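PDB 3RIQ: tailspike protein from Siphovirus 9NA, which binds the lipopolysaccharide receptor of its Salmonella host through a right-handed beta-helix and probably cleaves the O-antigen chain as an endorhamnosidase. Local coordinates for residues R261-V266 and D294-A299. Residues are numbered along the deposited sequence; the frame is centred on the assembly and turned at random.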
loop_
_atom_site.group_PDB
_atom_site.type_symbol
_atom_site.label_atom_id
_atom_site.label_comp_id
_atom_site.label_asym_id
_atom_site.label_seq_id
_atom_site.Cartn_x
_atom_site.Cartn_y
_atom_site.Cartn_z
ATOM N N ARG A 261 9.669 -28.108 2.242
ATOM C CA ARG A 261 8.627 -27.079 2.328
ATOM C C ARG A 261 8.998 -25.979 3.322
ATOM O O ARG A 261 10.062 -26.010 3.934
ATOM C CB ARG A 261 7.309 -27.743 2.705
ATOM C CG ARG A 261 6.820 -28.734 1.623
ATOM C CD ARG A 261 5.611 -29.480 2.158
ATOM N NE ARG A 261 5.008 -30.426 1.204
ATOM C CZ ARG A 261 5.368 -31.702 1.055
ATOM N NH1 ARG A 261 6.375 -32.221 1.772
ATOM N NH2 ARG A 261 4.709 -32.473 0.191
ATOM N N ASN A 262 8.122 -24.987 3.473
ATOM C CA ASN A 262 8.434 -23.772 4.230
ATOM C C ASN A 262 7.213 -23.196 4.906
ATOM O O ASN A 262 6.112 -23.327 4.378
ATOM C CB ASN A 262 9.046 -22.702 3.307
ATOM C CG ASN A 262 10.253 -23.217 2.565
ATOM O OD1 ASN A 262 11.386 -23.079 3.047
ATOM N ND2 ASN A 262 10.028 -23.827 1.377
ATOM N N TYR A 263 7.440 -22.510 6.030
ATOM C CA TYR A 263 6.387 -22.015 6.908
ATOM C C TYR A 263 6.688 -20.653 7.454
ATOM O O TYR A 263 7.861 -20.304 7.682
ATOM C CB TYR A 263 6.203 -22.956 8.139
ATOM C CG TYR A 263 5.595 -24.296 7.784
ATOM C CD1 TYR A 263 4.214 -24.510 7.887
ATOM C CD2 TYR A 263 6.392 -25.354 7.334
ATOM C CE1 TYR A 263 3.639 -25.726 7.528
ATOM C CE2 TYR A 263 5.832 -26.579 6.992
ATOM C CZ TYR A 263 4.442 -26.754 7.088
ATOM O OH TYR A 263 3.879 -27.938 6.743
ATOM N N ARG A 264 5.633 -19.863 7.651
ATOM C CA ARG A 264 5.746 -18.659 8.477
ATOM C C ARG A 264 6.818 -17.640 8.050
ATOM O O ARG A 264 7.604 -17.133 8.873
ATOM C CB ARG A 264 5.889 -19.058 9.969
ATOM C CG ARG A 264 4.588 -19.712 10.462
ATOM C CD ARG A 264 4.634 -20.108 11.934
ATOM N NE ARG A 264 5.624 -21.133 12.257
ATOM C CZ ARG A 264 5.589 -21.887 13.361
ATOM N NH1 ARG A 264 4.633 -21.703 14.270
ATOM N NH2 ARG A 264 6.519 -22.809 13.566
ATOM N N LEU A 265 6.886 -17.385 6.742
ATOM C CA LEU A 265 7.815 -16.379 6.211
ATOM C C LEU A 265 7.042 -15.103 5.878
ATOM O O LEU A 265 5.786 -15.111 5.805
ATOM C CB LEU A 265 8.511 -16.917 4.945
ATOM C CG LEU A 265 9.347 -18.188 5.206
ATOM C CD1 LEU A 265 9.851 -18.779 3.875
ATOM C CD2 LEU A 265 10.552 -17.899 6.127
ATOM N N VAL A 266 7.789 -14.015 5.664
ATOM C CA VAL A 266 7.213 -12.741 5.219
ATOM C C VAL A 266 7.786 -12.367 3.861
ATOM O O VAL A 266 9.019 -12.377 3.678
ATOM C CB VAL A 266 7.546 -11.601 6.223
ATOM C CG1 VAL A 266 6.993 -10.248 5.687
ATOM C CG2 VAL A 266 6.973 -11.902 7.609
ATOM N N ASP A 294 8.888 -36.047 7.283
ATOM C CA ASP A 294 9.360 -35.083 8.301
ATOM C C ASP A 294 8.589 -33.741 8.124
ATOM O O ASP A 294 9.156 -32.636 8.079
ATOM C CB ASP A 294 10.888 -34.893 8.250
ATOM C CG ASP A 294 11.654 -36.168 8.557
ATOM O OD1 ASP A 294 11.177 -36.994 9.383
ATOM O OD2 ASP A 294 12.734 -36.348 7.971
ATOM N N ASP A 295 7.269 -33.874 7.991
ATOM C CA ASP A 295 6.365 -32.748 7.849
ATOM C C ASP A 295 4.994 -33.292 8.249
ATOM O O ASP A 295 4.836 -34.502 8.553
ATOM C CB ASP A 295 6.363 -32.224 6.394
ATOM C CG ASP A 295 6.081 -30.733 6.294
ATOM O OD1 ASP A 295 5.262 -30.225 7.074
ATOM O OD2 ASP A 295 6.684 -30.071 5.404
ATOM N N TYR A 296 3.973 -32.443 8.219
ATOM C CA TYR A 296 2.622 -32.934 8.500
ATOM C C TYR A 296 2.183 -34.016 7.512
ATOM O O TYR A 296 2.459 -33.925 6.304
ATOM C CB TYR A 296 1.597 -31.802 8.420
ATOM C CG TYR A 296 1.721 -30.739 9.492
ATOM C CD1 TYR A 296 1.325 -30.993 10.813
ATOM C CD2 TYR A 296 2.234 -29.486 9.193
ATOM C CE1 TYR A 296 1.414 -30.026 11.803
ATOM C CE2 TYR A 296 2.332 -28.500 10.187
ATOM C CZ TYR A 296 1.928 -28.784 11.489
ATOM O OH TYR A 296 2.037 -27.823 12.484
ATOM N N THR A 297 1.497 -35.037 8.028
ATOM C CA THR A 297 0.990 -36.115 7.177
ATOM C C THR A 297 -0.213 -35.663 6.322
ATOM O O THR A 297 -0.863 -34.647 6.636
ATOM C CB THR A 297 0.565 -37.337 8.005
ATOM O OG1 THR A 297 -0.554 -36.985 8.811
ATOM C CG2 THR A 297 1.707 -37.802 8.904
ATOM N N LEU A 298 -0.529 -36.447 5.286
ATOM C CA LEU A 298 -1.743 -36.222 4.505
ATOM C C LEU A 298 -2.998 -36.273 5.385
ATOM O O LEU A 298 -3.960 -35.519 5.179
ATOM C CB LEU A 298 -1.856 -37.237 3.366
ATOM C CG LEU A 298 -0.772 -37.162 2.294
ATOM C CD1 LEU A 298 -0.925 -38.339 1.314
ATOM C CD2 LEU A 298 -0.777 -35.819 1.563
ATOM N N ALA A 299 -3.000 -37.151 6.388
ATOM C CA ALA A 299 -4.152 -37.248 7.265
ATOM C C ALA A 299 -4.319 -36.008 8.151
ATOM O O ALA A 299 -5.452 -35.600 8.464
ATOM C CB ALA A 299 -4.066 -38.486 8.109
#
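Y263 reaches the carboxylate of D295 with its hydroxyl, and the contact can be followed outward along the tyrosine. CB points toward 294-299, and CG stands anti to the carbonyl carbon (chi1 -70°), which directs the ring at D295. The D295 carboxylate lies at the ring's edge, near its plane, beside CE2. Y263 CE1 comes within 4.1 Å of Y296 CE2, which approaches the ring obliquely. At the tip, Y263 OH donates to D295 OD1 (2.7 Å) on its syn side. Ring and carboxylate planes are 51° apart. Y263 OH also sits 3.3 Å from Y296 CD2, in the plane of that second ring at its edge. D295 OD1 also takes the N-H of Y296 N through its anti lone pair (2.8 Å). Two donors thus grip OD1, and with S259 OG donating to OD2 the carboxylate is probably restrained in its rotation. D295 OD2 rests 3.5 Å from R261 CD. R261 NH1 lies 4.2 Å from D295 OD2, beyond a salt bridge; the guanidinium pairs instead with D285 and E254. The bond ties the loop between strands 258-259 and 266-273 to the long excursion between strands 281-282 and 311-318, on the flank of the parallel beta-helix.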